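Local coordinates for protein AvrRxo1-ORF1 (Xanthomonas oryzae pv. oryzicola, PDB 4Z8T) that acts as a type III effector with a polynucleotide kinase domain, probably phosphorylating a substrate, and pairs with its chaperone-like partner AvrRxo1-ORF2, at residues L182-A187 and S222-V227; S192-L197 and A312-Y317. One frame throughout, in Å; residues are numbered along the deposited sequence.

Strand 179-185 leads directly into helix 189-198, and each of the two contacts uses one of these successive elements. Contact 1 joins the end of the strand to the start of helix 224-233, its centre about 13 Å from the centre of the chain; contact 2 joins helix 189-198 to the C-terminal part of helix 304-315 and the residues that follow, its centre about 19 Å from that of the chain. Both are buried, yet their chemistry differs. Contact 1 is mainly ionic, an arginine held by two aspartates near a bound sulfate, whereas contact 2 is apolar side-chain packing with one bridging water. The contact centres are about 25 Å apart and the nearest atoms about 5 Å.

Contact 1. Residues L182-A187 and S222-V227; sequences LCDIDA and SNRMYV
The guanidinium of Arg224 takes its partners at its edge: Asp184 OD1, Asp186 OD1 and a water all lie in or near its plane. The fold is consistent with a P-loop kinase of the Zeta toxin family: strand 179-185 runs parallel between strands 66-71 and 238-245, and the first turn of helix 224-233 packs against it. Arg224 grips Asp184 side-on with two nitrogens, NE to OD2 at 2.8 Å and NH2 to OD1 at 2.9 Å; the N-H...O angle of 168° for the NH2 to OD1 bond shows it to be nearly straight. The carboxylate is nevertheless tilted 51° from the guanidinium, so both oxygens are met from above their plane. The Asp186 carboxylate plane is almost perpendicular to the guanidinium plane (86°), and Arg224 NH1 closes the network to Asp186 OD1, 2.8 Å. The arginine chain, bent at chi3, turns NE and NH2 to Asp184 and NH1 to Asp186. Each acid has a second arginine, Arg71 for Asp184 and Arg221 for Asp186, which would be expected to stabilise the carboxylates as anions. Asp186 also lies about 5 Å from a bound sulfate, consistent with a nearby anion-binding pocket. Two residues before Asp184, on the same side of the strand, Leu182 CD1 meets Val227 CG1 at 4.0 Å. The water donates to Ile185 O at 2.6 Å and accepts from Arg224 NH2 at 3.3 Å.

Contact 2. Residues S192-L197 and A312-Y317; sequences SLVGVL and AALEKY
Leu197 starts with its CB 4.2 Å from the CB of Ala313, where the alanine methyl lets the backbones approach to 5.6 Å between the CA atoms of this pair. From there CG stands anti to the carbonyl carbon (chi1 -67°), and the two methyls divide. CD1 reaches Leu314 CD2 at 4.1 Å, the two side chains crossing at about a right angle. CD2 goes to the Tyr317 ring, coming obliquely upon CE2 at 4.1 Å, with CD2 of the ring equally near. This is helix-helix packing between helix 189-198, which follows strand 179-185 of the kinase-like domain, and the C-terminal part of helix 304-315, extended by Tyr317 just beyond it; helix 322-331 adds Leu326 and His329 against the same leucine. One turn earlier, Val194 points its CG2 at Leu314, touching CG at 3.7 Å; this branch is anti to the backbone N, which leaves CG1 in the crowded position between N and the carbonyl carbon (chi1 75°). The hydroxyl of Tyr317 is hydrogen-bonded to His329 ND1. A water in the plane of the Tyr317 ring, at its edge, ties the two backbones together, donating to Leu197 O at 2.7 Å and to Ala313 O at 3.1 Å.

Contact 1. Residues L182-A187 and S222-V227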
loop_
_atom_site.group_PDB
_atom_site.type_symbol
_atom_site.label_atom_id
_atom_site.label_comp_id
_atom_site.label_asym_id
_atom_site.label_seq_id
_atom_site.Cartn_x
_atom_site.Cartn_y
_atom_site.Cartn_z
ATOM N N LEU A 182 8.083 -1.204 27.957
ATOM C CA LEU A 182 7.432 -1.871 26.841
ATOM C C LEU A 182 8.273 -1.756 25.587
ATOM O O LEU A 182 8.640 -0.650 25.159
ATOM C CB LEU A 182 6.037 -1.285 26.608
ATOM C CG LEU A 182 5.144 -2.146 25.702
ATOM C CD1 LEU A 182 3.692 -2.021 26.125
ATOM C CD2 LEU A 182 5.296 -1.799 24.219
ATOM N N CYS A 183 8.588 -2.907 24.999
ATOM C CA CYS A 183 9.193 -2.951 23.678
ATOM C C CYS A 183 8.158 -3.532 22.754
ATOM O O CYS A 183 7.556 -4.560 23.054
ATOM C CB CYS A 183 10.436 -3.851 23.660
ATOM S SG CYS A 183 11.924 -3.011 24.240
ATOM N N ASP A 184 7.933 -2.847 21.642
ATOM C CA ASP A 184 6.905 -3.202 20.676
ATOM C C ASP A 184 7.659 -3.510 19.384
ATOM O O ASP A 184 8.442 -2.693 18.908
ATOM C CB ASP A 184 5.993 -1.984 20.513
ATOM C CG ASP A 184 4.744 -2.269 19.717
ATOM O OD1 ASP A 184 4.518 -3.429 19.308
ATOM O OD2 ASP A 184 3.978 -1.308 19.500
ATOM N N ILE A 185 7.454 -4.713 18.852
ATOM C CA ILE A 185 8.288 -5.227 17.771
ATOM C C ILE A 185 7.407 -5.569 16.581
ATOM O O ILE A 185 6.453 -6.341 16.704
ATOM C CB ILE A 185 9.039 -6.504 18.224
ATOM C CG1 ILE A 185 9.960 -6.191 19.425
ATOM C CG2 ILE A 185 9.878 -7.041 17.063
ATOM C CD1 ILE A 185 9.451 -6.699 20.770
ATOM N N ASP A 186 7.719 -4.975 15.432
ATOM C CA ASP A 186 6.926 -5.173 14.219
ATOM C C ASP A 186 7.750 -5.774 13.093
ATOM O O ASP A 186 8.929 -5.443 12.933
ATOM C CB ASP A 186 6.383 -3.840 13.711
ATOM C CG ASP A 186 5.455 -4.014 12.539
ATOM O OD1 ASP A 186 4.245 -4.225 12.786
ATOM O OD2 ASP A 186 5.915 -3.974 11.370
ATOM N N ALA A 187 7.114 -6.650 12.319
ATOM C CA ALA A 187 7.661 -7.103 11.047
ATOM C C ALA A 187 6.521 -7.208 10.051
ATOM O O ALA A 187 5.365 -7.372 10.440
ATOM C CB ALA A 187 8.341 -8.455 11.214
ATOM N N SER A 222 -3.203 -2.002 14.209
ATOM C CA SER A 222 -4.342 -1.086 14.366
ATOM C C SER A 222 -4.391 -0.418 15.736
ATOM O O SER A 222 -4.895 0.708 15.874
ATOM C CB SER A 222 -5.668 -1.811 14.102
ATOM O OG SER A 222 -5.747 -2.216 12.744
ATOM N N ASN A 223 -3.881 -1.109 16.750
ATOM C CA ASN A 223 -3.932 -0.602 18.115
ATOM C C ASN A 223 -2.616 -0.055 18.635
ATOM O O ASN A 223 -2.516 0.319 19.796
ATOM C CB ASN A 223 -4.453 -1.687 19.051
ATOM C CG ASN A 223 -5.896 -2.004 18.787
ATOM O OD1 ASN A 223 -6.764 -1.152 18.987
ATOM N ND2 ASN A 223 -6.173 -3.221 18.334
ATOM N N ARG A 224 -1.611 0.015 17.768
ATOM C CA ARG A 224 -0.284 0.464 18.170
ATOM C C ARG A 224 -0.248 1.899 18.699
ATOM O O ARG A 224 0.391 2.174 19.718
ATOM C CB ARG A 224 0.666 0.308 16.974
ATOM C CG ARG A 224 2.094 0.754 17.218
ATOM C CD ARG A 224 2.996 0.029 16.248
ATOM N NE ARG A 224 3.340 -1.310 16.732
ATOM C CZ ARG A 224 3.509 -2.383 15.959
ATOM N NH1 ARG A 224 3.328 -2.297 14.652
ATOM N NH2 ARG A 224 3.866 -3.545 16.512
HETATM N N MSE A 225 -0.929 2.815 18.018
HETATM C CA MSE A 225 -0.843 4.210 18.425
HETATM C C MSE A 225 -1.572 4.458 19.748
HETATM O O MSE A 225 -1.208 5.371 20.498
HETATM C CB MSE A 225 -1.309 5.144 17.310
HETATM C CG MSE A 225 -0.353 5.098 16.136
HETATM SE SE MSE A 225 -0.843 6.342 14.719
HETATM C CE MSE A 225 0.160 7.845 15.343
ATOM N N TYR A 226 -2.570 3.631 20.047
ATOM C CA TYR A 226 -3.227 3.702 21.353
ATOM C C TYR A 226 -2.234 3.402 22.464
ATOM O O TYR A 226 -2.226 4.061 23.513
ATOM C CB TYR A 226 -4.404 2.725 21.436
ATOM C CG TYR A 226 -5.034 2.676 22.809
ATOM C CD1 TYR A 226 -4.564 1.801 23.788
ATOM C CD2 TYR A 226 -6.086 3.517 23.136
ATOM C CE1 TYR A 226 -5.132 1.766 25.055
ATOM C CE2 TYR A 226 -6.659 3.479 24.396
ATOM C CZ TYR A 226 -6.180 2.609 25.346
ATOM O OH TYR A 226 -6.757 2.583 26.600
ATOM N N VAL A 227 -1.387 2.396 22.247
ATOM C CA VAL A 227 -0.372 2.080 23.238
ATOM C C VAL A 227 0.594 3.251 23.419
ATOM O O VAL A 227 0.910 3.632 24.535
ATOM C CB VAL A 227 0.408 0.796 22.847
ATOM C CG1 VAL A 227 1.463 0.478 23.906
ATOM C CG2 VAL A 227 -0.559 -0.358 22.686
HETATM O O HOH W 1 4.059 -6.713 15.794
#

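Contact 2. Residues S192-L197 and A312-Y317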
loop_
_atom_site.group_PDB
_atom_site.type_symbol
_atom_site.label_atom_id
_atom_site.label_comp_id
_atom_site.label_asym_id
_atom_site.label_seq_id
_atom_site.Cartn_x
_atom_site.Cartn_y
_atom_site.Cartn_z
ATOM N N SER A 192 6.469 -12.692 9.265
ATOM C CA SER A 192 5.925 -13.555 10.301
ATOM C C SER A 192 5.540 -14.907 9.744
ATOM O O SER A 192 5.725 -15.914 10.409
ATOM C CB SER A 192 4.706 -12.918 10.981
ATOM O OG SER A 192 5.118 -11.856 11.836
ATOM N N LEU A 193 5.005 -14.932 8.523
ATOM C CA LEU A 193 4.593 -16.197 7.923
ATOM C C LEU A 193 5.808 -17.092 7.698
ATOM O O LEU A 193 5.792 -18.279 8.055
ATOM C CB LEU A 193 3.838 -15.956 6.605
ATOM C CG LEU A 193 2.533 -15.146 6.713
ATOM C CD1 LEU A 193 1.968 -14.814 5.315
ATOM C CD2 LEU A 193 1.475 -15.875 7.523
ATOM N N VAL A 194 6.877 -16.531 7.143
ATOM C CA VAL A 194 8.056 -17.380 6.926
ATOM C C VAL A 194 8.734 -17.709 8.253
ATOM O O VAL A 194 9.309 -18.782 8.413
ATOM C CB VAL A 194 9.034 -16.822 5.880
ATOM C CG1 VAL A 194 9.810 -15.685 6.437
ATOM C CG2 VAL A 194 9.979 -17.931 5.398
ATOM N N GLY A 195 8.623 -16.805 9.223
ATOM C CA GLY A 195 9.114 -17.076 10.561
ATOM C C GLY A 195 8.446 -18.291 11.191
ATOM O O GLY A 195 9.093 -19.101 11.852
ATOM N N VAL A 196 7.137 -18.412 10.997
ATOM C CA VAL A 196 6.393 -19.545 11.522
ATOM C C VAL A 196 6.811 -20.841 10.813
ATOM O O VAL A 196 7.011 -21.870 11.459
ATOM C CB VAL A 196 4.887 -19.318 11.408
ATOM C CG1 VAL A 196 4.127 -20.613 11.717
ATOM C CG2 VAL A 196 4.467 -18.230 12.398
ATOM N N LEU A 197 6.948 -20.783 9.493
ATOM C CA LEU A 197 7.354 -21.981 8.741
ATOM C C LEU A 197 8.746 -22.465 9.119
ATOM O O LEU A 197 9.034 -23.658 8.982
ATOM C CB LEU A 197 7.269 -21.747 7.223
ATOM C CG LEU A 197 5.863 -21.544 6.642
ATOM C CD1 LEU A 197 5.923 -21.407 5.125
ATOM C CD2 LEU A 197 4.904 -22.686 7.021
ATOM N N ALA A 312 15.002 -23.345 3.132
ATOM C CA ALA A 312 14.589 -24.712 3.422
ATOM C C ALA A 312 13.159 -24.813 3.938
ATOM O O ALA A 312 12.427 -25.739 3.592
ATOM C CB ALA A 312 15.551 -25.345 4.393
ATOM N N ALA A 313 12.761 -23.860 4.778
ATOM C CA ALA A 313 11.403 -23.869 5.313
ATOM C C ALA A 313 10.364 -23.667 4.210
ATOM O O ALA A 313 9.314 -24.303 4.223
ATOM C CB ALA A 313 11.260 -22.814 6.380
ATOM N N LEU A 314 10.652 -22.761 3.278
ATOM C CA LEU A 314 9.731 -22.450 2.191
ATOM C C LEU A 314 9.656 -23.584 1.178
ATOM O O LEU A 314 8.577 -23.911 0.699
ATOM C CB LEU A 314 10.138 -21.156 1.489
ATOM C CG LEU A 314 9.963 -19.869 2.299
ATOM C CD1 LEU A 314 10.612 -18.676 1.614
ATOM C CD2 LEU A 314 8.483 -19.611 2.495
ATOM N N GLU A 315 10.800 -24.178 0.856
ATOM C CA GLU A 315 10.835 -25.228 -0.167
ATOM C C GLU A 315 9.985 -26.430 0.235
ATOM O O GLU A 315 9.388 -27.090 -0.625
ATOM C CB GLU A 315 12.277 -25.659 -0.475
ATOM C CG GLU A 315 13.148 -24.590 -1.139
ATOM C CD GLU A 315 12.862 -24.406 -2.624
ATOM O OE1 GLU A 315 11.991 -25.122 -3.166
ATOM O OE2 GLU A 315 13.520 -23.546 -3.254
ATOM N N LYS A 316 9.904 -26.687 1.539
ATOM C CA LYS A 316 9.090 -27.781 2.061
ATOM C C LYS A 316 7.620 -27.624 1.683
ATOM O O LYS A 316 6.889 -28.610 1.575
ATOM C CB LYS A 316 9.270 -27.905 3.581
ATOM C CG LYS A 316 10.701 -28.256 3.972
ATOM C CD LYS A 316 10.933 -28.409 5.476
ATOM C CE LYS A 316 12.413 -28.731 5.753
ATOM N NZ LYS A 316 12.775 -28.725 7.209
ATOM N N TYR A 317 7.202 -26.377 1.453
ATOM C CA TYR A 317 5.823 -26.075 1.110
ATOM C C TYR A 317 5.696 -25.426 -0.267
ATOM O O TYR A 317 4.724 -24.729 -0.550
ATOM C CB TYR A 317 5.192 -25.208 2.213
ATOM C CG TYR A 317 5.189 -25.929 3.540
ATOM C CD1 TYR A 317 4.220 -26.884 3.822
ATOM C CD2 TYR A 317 6.179 -25.697 4.487
ATOM C CE1 TYR A 317 4.218 -27.566 5.016
ATOM C CE2 TYR A 317 6.184 -26.381 5.693
ATOM C CZ TYR A 317 5.196 -27.311 5.947
ATOM O OH TYR A 317 5.194 -28.004 7.134
HETATM O O HOH W 2 8.839 -25.467 7.011
#